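Local coordinates for uncharacterized protein Q99UF4 (Staphylococcus aureus, PDB 3B2N) that is probably a DNA-binding response regulator of the LuxR family that controls transcription, its receiver domain taking up a phosphoryl signal, at residues A[72-86]-A[99-113]. Numbering follows the deposited sequence.
Sequences RKKHLNIKVIIVTTF and DVDAYVLKERSIEEL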
ATOM      1  N   ARG A  72      -0.201  12.450  -2.599  1.00 33.53           N
ATOM      2  CA  ARG A  72       0.836  13.320  -3.174  1.00 35.43           C
ATOM      3  C   ARG A  72       0.336  14.756  -3.317  1.00 36.55           C
ATOM      4  O   ARG A  72       1.042  15.658  -2.943  1.00 36.73           O
ATOM      5  CB  ARG A  72       1.377  12.786  -4.499  1.00 34.67           C
ATOM      6  CG  ARG A  72       2.062  11.438  -4.343  1.00 32.00           C
ATOM      7  CD  ARG A  72       3.315  11.460  -3.499  1.00 32.02           C
ATOM      8  NE  ARG A  72       4.007  10.168  -3.514  1.00 35.72           N
ATOM      9  CZ  ARG A  72       4.361   9.491  -2.425  1.00 31.32           C
ATOM     10  NH1 ARG A  72       4.972   8.320  -2.553  1.00 33.00           N
ATOM     11  NH2 ARG A  72       4.117   9.990  -1.206  1.00 35.32           N
ATOM     12  N   LYS A  73      -0.895  14.953  -3.795  1.00 38.60           N
ATOM     13  CA  LYS A  73      -1.477  16.299  -3.885  1.00 40.30           C
ATOM     14  C   LYS A  73      -1.355  17.005  -2.537  1.00 40.00           C
ATOM     15  O   LYS A  73      -1.033  18.190  -2.481  1.00 41.46           O
ATOM     16  CB  LYS A  73      -2.951  16.266  -4.351  1.00 42.39           C
ATOM     17  CG  LYS A  73      -3.195  15.697  -5.785  1.00 85.13           C
ATOM     18  CD  LYS A  73      -2.868  16.668  -6.966  1.00 58.23           C
ATOM     19  CE  LYS A  73      -3.083  15.972  -8.351  1.00 86.64           C
ATOM     20  NZ  LYS A  73      -2.679  16.757  -9.594  1.00 58.00           N
ATOM     21  N   LYS A  74      -1.561  16.269  -1.451  1.00 38.06           N
ATOM     22  CA  LYS A  74      -1.563  16.865  -0.118  1.00 36.72           C
ATOM     23  C   LYS A  74      -0.213  16.863   0.559  1.00 36.14           C
ATOM     24  O   LYS A  74      -0.115  17.254   1.717  1.00 36.35           O
ATOM     25  CB  LYS A  74      -2.534  16.137   0.798  1.00 36.40           C
ATOM     26  CG  LYS A  74      -3.969  16.206   0.377  1.00 54.10           C
ATOM     27  CD  LYS A  74      -4.785  15.499   1.419  1.00 45.75           C
ATOM     28  CE  LYS A  74      -6.174  16.099   1.539  1.00 57.32           C
ATOM     29  NZ  LYS A  74      -7.182  15.099   1.101  1.00 51.77           N
ATOM     30  N   HIS A  75       0.809  16.365  -0.126  1.00 36.41           N
ATOM     31  CA  HIS A  75       2.177  16.350   0.420  1.00 37.43           C
ATOM     32  C   HIS A  75       2.326  15.646   1.765  1.00 38.02           C
ATOM     33  O   HIS A  75       3.082  16.101   2.619  1.00 39.53           O
ATOM     34  CB  HIS A  75       2.723  17.785   0.516  1.00 35.98           C
ATOM     35  CG  HIS A  75       2.888  18.421  -0.820  1.00 34.26           C
ATOM     36  ND1 HIS A  75       3.850  18.004  -1.718  1.00 33.32           N
ATOM     37  CD2 HIS A  75       2.187  19.401  -1.441  1.00 37.24           C
ATOM     38  CE1 HIS A  75       3.747  18.711  -2.825  1.00 34.82           C
ATOM     39  NE2 HIS A  75       2.760  19.583  -2.677  1.00 33.76           N
ATOM     40  N   LEU A  76       1.603  14.554   1.949  1.00 36.36           N
ATOM     41  CA  LEU A  76       1.688  13.805   3.174  1.00 36.84           C
ATOM     42  C   LEU A  76       3.006  13.063   3.244  1.00 37.62           C
ATOM     43  O   LEU A  76       3.510  12.566   2.236  1.00 38.16           O
ATOM     44  CB  LEU A  76       0.530  12.823   3.266  1.00 36.56           C
ATOM     45  CG  LEU A  76      -0.880  13.408   3.221  1.00 38.67           C
ATOM     46  CD1 LEU A  76      -1.919  12.287   3.443  1.00 36.08           C
ATOM     47  CD2 LEU A  76      -1.019  14.580   4.223  1.00 37.25           C
ATOM     48  N   ASN A  77       3.558  13.013   4.446  1.00 37.55           N
ATOM     49  CA  ASN A  77       4.810  12.340   4.720  1.00 38.94           C
ATOM     50  C   ASN A  77       4.629  10.801   4.845  1.00 37.69           C
ATOM     51  O   ASN A  77       4.714  10.222   5.929  1.00 37.67           O
ATOM     52  CB  ASN A  77       5.403  12.931   5.998  1.00 41.09           C
ATOM     53  CG  ASN A  77       6.809  12.510   6.215  1.00 51.33           C
ATOM     54  OD1 ASN A  77       7.556  12.312   5.260  1.00 51.97           O
ATOM     55  ND2 ASN A  77       7.196  12.357   7.472  1.00 47.22           N
ATOM     56  N   ILE A  78       4.372  10.157   3.719  1.00 35.64           N
ATOM     57  CA  ILE A  78       3.915   8.766   3.715  1.00 35.35           C
ATOM     58  C   ILE A  78       4.560   8.071   2.545  1.00 33.37           C
ATOM     59  O   ILE A  78       4.458   8.571   1.429  1.00 32.76           O
ATOM     60  CB  ILE A  78       2.361   8.627   3.570  1.00 35.35           C
ATOM     61  CG1 ILE A  78       1.653   9.471   4.633  1.00 41.89           C
ATOM     62  CG2 ILE A  78       1.917   7.071   3.652  1.00 30.87           C
ATOM     63  CD1 ILE A  78       0.116   9.277   4.733  1.00 35.03           C
ATOM     64  N   LYS A  79       5.229   6.946   2.810  1.00 33.27           N
ATOM     65  CA  LYS A  79       5.751   6.083   1.743  1.00 32.72           C
ATOM     66  C   LYS A  79       4.606   5.226   1.178  1.00 31.63           C
ATOM     67  O   LYS A  79       3.725   4.748   1.928  1.00 30.37           O
ATOM     68  CB  LYS A  79       6.898   5.211   2.248  1.00 34.55           C
ATOM     69  CG  LYS A  79       8.036   5.970   2.952  1.00 34.88           C
ATOM     70  CD  LYS A  79       8.706   6.861   1.974  1.00 42.23           C
ATOM     71  CE  LYS A  79      10.032   7.376   2.521  1.00 41.82           C
ATOM     72  NZ  LYS A  79      10.506   8.412   1.577  1.00 51.42           N
ATOM     73  N   VAL A  80       4.569   5.062  -0.138  1.00 30.86           N
ATOM     74  CA  VAL A  80       3.409   4.384  -0.716  1.00 32.77           C
ATOM     75  C   VAL A  80       3.903   3.256  -1.591  1.00 32.57           C
ATOM     76  O   VAL A  80       4.667   3.490  -2.558  1.00 32.70           O
ATOM     77  CB  VAL A  80       2.502   5.348  -1.579  1.00 34.00           C
ATOM     78  CG1 VAL A  80       1.353   4.574  -2.189  1.00 30.66           C
ATOM     79  CG2 VAL A  80       2.013   6.587  -0.779  1.00 28.12           C
ATOM     80  N   ILE A  81       3.436   2.049  -1.289  1.00 30.52           N
ATOM     81  CA  ILE A  81       3.747   0.892  -2.111  1.00 29.97           C
ATOM     82  C   ILE A  81       2.451   0.358  -2.719  1.00 30.54           C
ATOM     83  O   ILE A  81       1.515   0.041  -1.980  1.00 32.32           O
ATOM     84  CB  ILE A  81       4.435  -0.183  -1.254  1.00 32.56           C
ATOM     85  CG1 ILE A  81       5.790   0.399  -0.786  1.00 35.65           C
ATOM     86  CG2 ILE A  81       4.595  -1.490  -2.099  1.00 29.82           C
ATOM     87  CD1 ILE A  81       6.187   0.019   0.546  1.00 44.65           C
ATOM     88  N   ILE A  82       2.399   0.281  -4.044  1.00 28.44           N
ATOM     89  CA  ILE A  82       1.330  -0.398  -4.721  1.00 30.05           C
ATOM     90  C   ILE A  82       1.683  -1.876  -4.883  1.00 32.76           C
ATOM     91  O   ILE A  82       2.813  -2.214  -5.223  1.00 31.55           O
ATOM     92  CB  ILE A  82       1.028   0.265  -6.051  1.00 33.32           C
ATOM     93  CG1 ILE A  82       0.571   1.716  -5.795  1.00 33.42           C
ATOM     94  CG2 ILE A  82       0.085  -0.577  -6.932  1.00 33.61           C
ATOM     95  CD1 ILE A  82      -0.566   2.182  -6.570  1.00 43.70           C
ATOM     96  N   VAL A  83       0.711  -2.757  -4.617  1.00 33.34           N
ATOM     97  CA  VAL A  83       0.940  -4.206  -4.666  1.00 34.76           C
ATOM     98  C   VAL A  83      -0.227  -4.740  -5.437  1.00 37.63           C
ATOM     99  O   VAL A  83      -1.348  -4.606  -4.960  1.00 41.74           O
ATOM    100  CB  VAL A  83       0.935  -4.810  -3.217  1.00 35.02           C
ATOM    101  CG1 VAL A  83       1.064  -6.322  -3.238  1.00 42.77           C
ATOM    102  CG2 VAL A  83       2.037  -4.280  -2.470  1.00 30.96           C
ATOM    103  N   THR A  84       0.002  -5.313  -6.629  1.00 35.01           N
ATOM    104  CA  THR A  84      -1.087  -5.655  -7.541  1.00 35.30           C
ATOM    105  C   THR A  84      -0.792  -6.926  -8.332  1.00 37.04           C
ATOM    106  O   THR A  84       0.380  -7.285  -8.511  1.00 36.69           O
ATOM    107  CB  THR A  84      -1.356  -4.477  -8.550  1.00 38.27           C
ATOM    108  OG1 THR A  84      -2.524  -4.749  -9.340  1.00 41.15           O
ATOM    109  CG2 THR A  84      -0.112  -4.244  -9.486  1.00 33.40           C
ATOM    110  N   THR A  85      -1.840  -7.598  -8.821  1.00 38.28           N
ATOM    111  CA  THR A  85      -1.670  -8.610  -9.885  1.00 42.48           C
ATOM    112  C   THR A  85      -1.420  -8.009 -11.292  1.00 47.75           C
ATOM    113  O   THR A  85      -0.923  -8.697 -12.179  1.00 48.42           O
ATOM    114  CB  THR A  85      -2.885  -9.537  -9.991  1.00 40.80           C
ATOM    115  OG1 THR A  85      -4.042  -8.736 -10.270  1.00 47.04           O
ATOM    116  CG2 THR A  85      -3.133 -10.234  -8.702  1.00 43.53           C
ATOM    117  N   PHE A  86      -1.734  -6.735 -11.506  1.00 52.46           N
ATOM    118  CA  PHE A  86      -1.764  -6.237 -12.899  1.00 57.67           C
ATOM    119  C   PHE A  86      -0.400  -6.091 -13.563  1.00 59.95           C
ATOM    120  O   PHE A  86       0.439  -5.258 -13.147  1.00 60.40           O
ATOM    121  CB  PHE A  86      -2.554  -4.918 -13.051  1.00 59.59           C
ATOM    122  CG  PHE A  86      -4.006  -5.015 -12.639  1.00 78.49           C
ATOM    123  CD1 PHE A  86      -4.713  -3.866 -12.256  1.00 63.98           C
ATOM    124  CD2 PHE A  86      -4.665  -6.247 -12.624  1.00 63.14           C
ATOM    125  CE1 PHE A  86      -6.053  -3.949 -11.875  1.00 78.07           C
ATOM    126  CE2 PHE A  86      -5.997  -6.338 -12.227  1.00 76.70           C
ATOM    127  CZ  PHE A  86      -6.689  -5.199 -11.850  1.00 61.66           C
ATOM    128  N   ASP A  99       4.389   9.337  -8.634  1.00 29.21           N
ATOM    129  CA  ASP A  99       5.441   9.287  -7.624  1.00 31.69           C
ATOM    130  C   ASP A  99       5.268   8.175  -6.543  1.00 33.35           C
ATOM    131  O   ASP A  99       5.478   8.411  -5.320  1.00 34.45           O
ATOM    132  CB  ASP A  99       5.588  10.664  -6.973  1.00 32.19           C
ATOM    133  CG  ASP A  99       6.809  10.760  -6.068  1.00 44.63           C
ATOM    134  OD1 ASP A  99       6.744  11.524  -5.077  1.00 36.54           O
ATOM    135  OD2 ASP A  99       7.818  10.059  -6.334  1.00 35.02           O
ATOM    136  N   VAL A 100       4.907   6.974  -6.985  1.00 31.60           N
ATOM    137  CA  VAL A 100       4.794   5.815  -6.082  1.00 31.39           C
ATOM    138  C   VAL A 100       6.207   5.496  -5.532  1.00 32.32           C
ATOM    139  O   VAL A 100       7.190   5.687  -6.233  1.00 31.89           O
ATOM    140  CB  VAL A 100       4.193   4.574  -6.817  1.00 30.85           C
ATOM    141  CG1 VAL A 100       5.226   3.939  -7.748  1.00 25.39           C
ATOM    142  CG2 VAL A 100       3.584   3.549  -5.791  1.00 26.81           C
ATOM    143  N   ASP A 101       6.328   5.036  -4.292  1.00 30.68           N
ATOM    144  CA  ASP A 101       7.669   4.672  -3.825  1.00 32.08           C
ATOM    145  C   ASP A 101       8.119   3.290  -4.310  1.00 32.24           C
ATOM    146  O   ASP A 101       9.306   3.089  -4.615  1.00 30.65           O
ATOM    147  CB  ASP A 101       7.753   4.790  -2.311  1.00 32.99           C
ATOM    148  CG  ASP A 101       7.554   6.212  -1.865  1.00 33.63           C
ATOM    149  OD1 ASP A 101       8.373   7.034  -2.270  1.00 33.49           O
ATOM    150  OD2 ASP A 101       6.553   6.523  -1.202  1.00 35.88           O
ATOM    151  N   ALA A 102       7.183   2.349  -4.404  1.00 31.24           N
ATOM    152  CA  ALA A 102       7.507   1.067  -5.002  1.00 30.90           C
ATOM    153  C   ALA A 102       6.269   0.445  -5.643  1.00 31.87           C
ATOM    154  O   ALA A 102       5.143   0.652  -5.185  1.00 32.70           O
ATOM    155  CB  ALA A 102       8.146   0.111  -3.966  1.00 29.16           C
ATOM    156  N   TYR A 103       6.475  -0.319  -6.711  1.00 31.20           N
ATOM    157  CA  TYR A 103       5.390  -1.011  -7.382  1.00 31.51           C
ATOM    158  C   TYR A 103       5.729  -2.504  -7.277  1.00 31.90           C
ATOM    159  O   TYR A 103       6.719  -2.945  -7.814  1.00 31.03           O
ATOM    160  CB  TYR A 103       5.377  -0.585  -8.838  1.00 31.26           C
ATOM    161  CG  TYR A 103       4.149  -1.000  -9.617  1.00 39.95           C
ATOM    162  CD1 TYR A 103       3.000  -0.197  -9.631  1.00 35.35           C
ATOM    163  CD2 TYR A 103       4.142  -2.170 -10.378  1.00 38.72           C
ATOM    164  CE1 TYR A 103       1.880  -0.547 -10.386  1.00 35.93           C
ATOM    165  CE2 TYR A 103       3.019  -2.536 -11.110  1.00 35.04           C
ATOM    166  CZ  TYR A 103       1.908  -1.725 -11.098  1.00 36.88           C
ATOM    167  OH  TYR A 103       0.833  -2.061 -11.830  1.00 40.35           O
ATOM    168  N   VAL A 104       4.925  -3.276  -6.578  1.00 31.79           N
ATOM    169  CA  VAL A 104       5.264  -4.675  -6.343  1.00 32.35           C
ATOM    170  C   VAL A 104       4.185  -5.587  -6.920  1.00 34.10           C
ATOM    171  O   VAL A 104       2.984  -5.458  -6.582  1.00 34.12           O
ATOM    172  CB  VAL A 104       5.440  -4.918  -4.826  1.00 32.76           C
ATOM    173  CG1 VAL A 104       5.668  -6.420  -4.503  1.00 28.70           C
ATOM    174  CG2 VAL A 104       6.616  -4.087  -4.323  1.00 30.06           C
ATOM    175  N   LEU A 105       4.604  -6.510  -7.780  1.00 32.68           N
ATOM    176  CA  LEU A 105       3.676  -7.500  -8.331  1.00 31.77           C
ATOM    177  C   LEU A 105       3.425  -8.608  -7.332  1.00 30.30           C
ATOM    178  O   LEU A 105       4.336  -8.999  -6.612  1.00 31.14           O
ATOM    179  CB  LEU A 105       4.301  -8.140  -9.568  1.00 33.47           C
ATOM    180  CG  LEU A 105       3.882  -7.875 -11.003  1.00 50.95           C
ATOM    181  CD1 LEU A 105       3.492  -6.464 -11.258  1.00 33.25           C
ATOM    182  CD2 LEU A 105       5.039  -8.293 -11.893  1.00 35.95           C
ATOM    183  N   LYS A 106       2.218  -9.184  -7.349  1.00 29.33           N
ATOM    184  CA  LYS A 106       1.916 -10.331  -6.463  1.00 29.67           C
ATOM    185  C   LYS A 106       2.578 -11.633  -6.893  1.00 28.94           C
ATOM    186  O   LYS A 106       2.318 -12.666  -6.285  1.00 29.11           O
ATOM    187  CB  LYS A 106       0.397 -10.487  -6.262  1.00 27.95           C
ATOM    188  CG  LYS A 106      -0.146  -9.199  -5.595  1.00 29.24           C
ATOM    189  CD  LYS A 106      -1.629  -9.279  -5.317  1.00 32.63           C
ATOM    190  CE  LYS A 106      -2.159  -8.016  -4.661  1.00 31.41           C
ATOM    191  NZ  LYS A 106      -3.671  -8.093  -4.696  1.00 28.96           N
ATOM    192  N   GLU A 107       3.435 -11.568  -7.937  1.00 27.24           N
ATOM    193  CA  GLU A 107       4.460 -12.597  -8.188  1.00 29.08           C
ATOM    194  C   GLU A 107       5.532 -12.725  -7.094  1.00 31.03           C
ATOM    195  O   GLU A 107       6.226 -13.748  -7.001  1.00 30.37           O
ATOM    196  CB  GLU A 107       5.172 -12.327  -9.522  1.00 30.33           C
ATOM    197  CG  GLU A 107       4.443 -12.962 -10.696  1.00 71.75           C
ATOM    198  CD  GLU A 107       5.022 -12.556 -12.047  1.00 54.64           C
ATOM    199  OE1 GLU A 107       4.432 -12.962 -13.068  1.00 75.92           O
ATOM    200  OE2 GLU A 107       6.062 -11.846 -12.088  1.00 73.09           O
ATOM    201  N   ARG A 108       5.666 -11.676  -6.283  1.00 32.77           N
ATOM    202  CA  ARG A 108       6.647 -11.590  -5.194  1.00 32.89           C
ATOM    203  C   ARG A 108       6.014 -12.132  -3.952  1.00 33.54           C
ATOM    204  O   ARG A 108       4.789 -12.050  -3.806  1.00 32.01           O
ATOM    205  CB  ARG A 108       7.007 -10.098  -4.933  1.00 34.90           C
ATOM    206  CG  ARG A 108       7.519  -9.328  -6.167  1.00 37.62           C
ATOM    207  CD  ARG A 108       9.018  -9.580  -6.431  1.00 40.03           C
ATOM    208  NE  ARG A 108       9.212 -10.871  -7.056  1.00 60.49           N
ATOM    209  CZ  ARG A 108       8.989 -11.140  -8.349  1.00 58.11           C
ATOM    210  NH1 ARG A 108       9.207 -12.380  -8.790  1.00 68.35           N
ATOM    211  NH2 ARG A 108       8.543 -10.193  -9.199  1.00 68.91           N
ATOM    212  N   SER A 109       6.828 -12.655  -3.038  1.00 34.50           N
ATOM    213  CA  SER A 109       6.336 -13.096  -1.733  1.00 34.98           C
ATOM    214  C   SER A 109       6.184 -11.923  -0.771  1.00 35.03           C
ATOM    215  O   SER A 109       6.696 -10.829  -1.028  1.00 33.64           O
ATOM    216  CB  SER A 109       7.337 -14.074  -1.114  1.00 38.49           C
ATOM    217  OG  SER A 109       8.574 -13.410  -0.862  1.00 40.17           O
ATOM    218  N   ILE A 110       5.510 -12.163   0.362  1.00 35.49           N
ATOM    219  CA  ILE A 110       5.413 -11.176   1.444  1.00 36.49           C
ATOM    220  C   ILE A 110       6.820 -10.839   2.024  1.00 35.50           C
ATOM    221  O   ILE A 110       7.127  -9.666   2.295  1.00 37.18           O
ATOM    222  CB  ILE A 110       4.314 -11.572   2.519  1.00 38.04           C
ATOM    223  CG1 ILE A 110       2.922 -11.373   1.881  1.00 36.45           C
ATOM    224  CG2 ILE A 110       4.493 -10.747   3.853  1.00 28.78           C
ATOM    225  CD1 ILE A 110       1.710 -11.834   2.701  1.00 36.40           C
ATOM    226  N   GLU A 111       7.682 -11.831   2.107  1.00 35.41           N
ATOM    227  CA  GLU A 111       9.116 -11.631   2.467  1.00 36.52           C
ATOM    228  C   GLU A 111       9.788 -10.601   1.565  1.00 34.85           C
ATOM    229  O   GLU A 111      10.464  -9.694   2.049  1.00 34.84           O
ATOM    230  CB  GLU A 111       9.938 -12.924   2.301  1.00 38.93           C
ATOM    231  CG  GLU A 111       9.639 -14.024   3.261  1.00 49.70           C
ATOM    232  CD  GLU A 111       8.446 -14.928   2.853  1.00 55.23           C
ATOM    233  OE1 GLU A 111       7.436 -14.467   2.218  1.00 44.85           O
ATOM    234  OE2 GLU A 111       8.533 -16.136   3.196  1.00 48.38           O
ATOM    235  N   GLU A 112       9.642 -10.758   0.242  1.00 34.51           N
ATOM    236  CA  GLU A 112      10.164  -9.740  -0.719  1.00 33.59           C
ATOM    237  C   GLU A 112       9.469  -8.375  -0.546  1.00 31.48           C
ATOM    238  O   GLU A 112      10.090  -7.312  -0.574  1.00 31.94           O
ATOM    239  CB  GLU A 112      10.030 -10.279  -2.139  1.00 34.31           C
ATOM    240  CG  GLU A 112      10.949 -11.519  -2.346  1.00 49.56           C
ATOM    241  CD  GLU A 112      10.699 -12.293  -3.644  1.00 42.35           C
ATOM    242  OE1 GLU A 112       9.540 -12.415  -4.084  1.00 44.76           O
ATOM    243  OE2 GLU A 112      11.684 -12.798  -4.229  1.00 56.72           O
ATOM    244  N   LEU A 113       8.168  -8.415  -0.307  1.00 29.81           N
ATOM    245  CA  LEU A 113       7.463  -7.167  -0.075  1.00 30.50           C
ATOM    246  C   LEU A 113       8.030  -6.451   1.169  1.00 30.36           C
ATOM    247  O   LEU A 113       8.264  -5.244   1.136  1.00 31.02           O
ATOM    248  CB  LEU A 113       5.943  -7.418   0.017  1.00 29.76           C
ATOM    249  CG  LEU A 113       5.100  -6.282   0.590  1.00 32.59           C
ATOM    250  CD1 LEU A 113       5.165  -5.138  -0.354  1.00 29.02           C
ATOM    251  CD2 LEU A 113       3.655  -6.714   0.852  1.00 30.82           C
TER
HETATM  252  O   HOH W   1      -4.306  -6.857  -7.183  1.00 38.32           O
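The R72 guanidinium meets 99-113 through its edge: D99 O and D101 OD2 lie near its plane, as does I78 O of its own segment. NE and NH1 converge side-on on the single atom D99 O, NH1 at 2.8 Å, and NH1 also reaches D101 OD2 at 2.7 Å as a salt bridge, the carboxylate turned 67° from the guanidinium. NH2 bonds I78 O almost end-on to the carbonyl (3.0 Å), so three groups fix the rotation of the plane. The carboxylate of D99 contributes charge alone, since its OD1 stands well out of that plane. D101 OD2 takes a second bond from V80 N on its anti lone pair (2.7 Å), while V80 O accepts from D101 N, which ties the two ends at the start of the strand pair.

The Y103 ring has F86 O at its edge, a weak 3.5 Å bond from OH, and meets I82 CG2 and T84 CG2 obliquely; F92 packs against it edge-to-face. T84 OG1, anti to the backbone N (chi1 -173°), accepts from F86 N in an ST turn, which leaves CG2 beside Y103 OH. On the other face of the sheet I81 CG2 and V83 CG2 receive L113 CD1, with V104 alongside. K106, extended beyond CG, runs its CE to 3.5 Å from V83 O; its NZ bonds a water shared with T85 N and forms a salt bridge with E10.

Backbone bonds from I82 N to A102 O and from V104 N to I82 O (2.7 Å) register parallel strands 20° apart. Strand 79-84 and the outermost strand 102-105, joined through helix 89-97, form a beta-alpha-beta unit of the CheY-like receiver fold, where a lysine placed like K106 faces the acidic phosphorylation site.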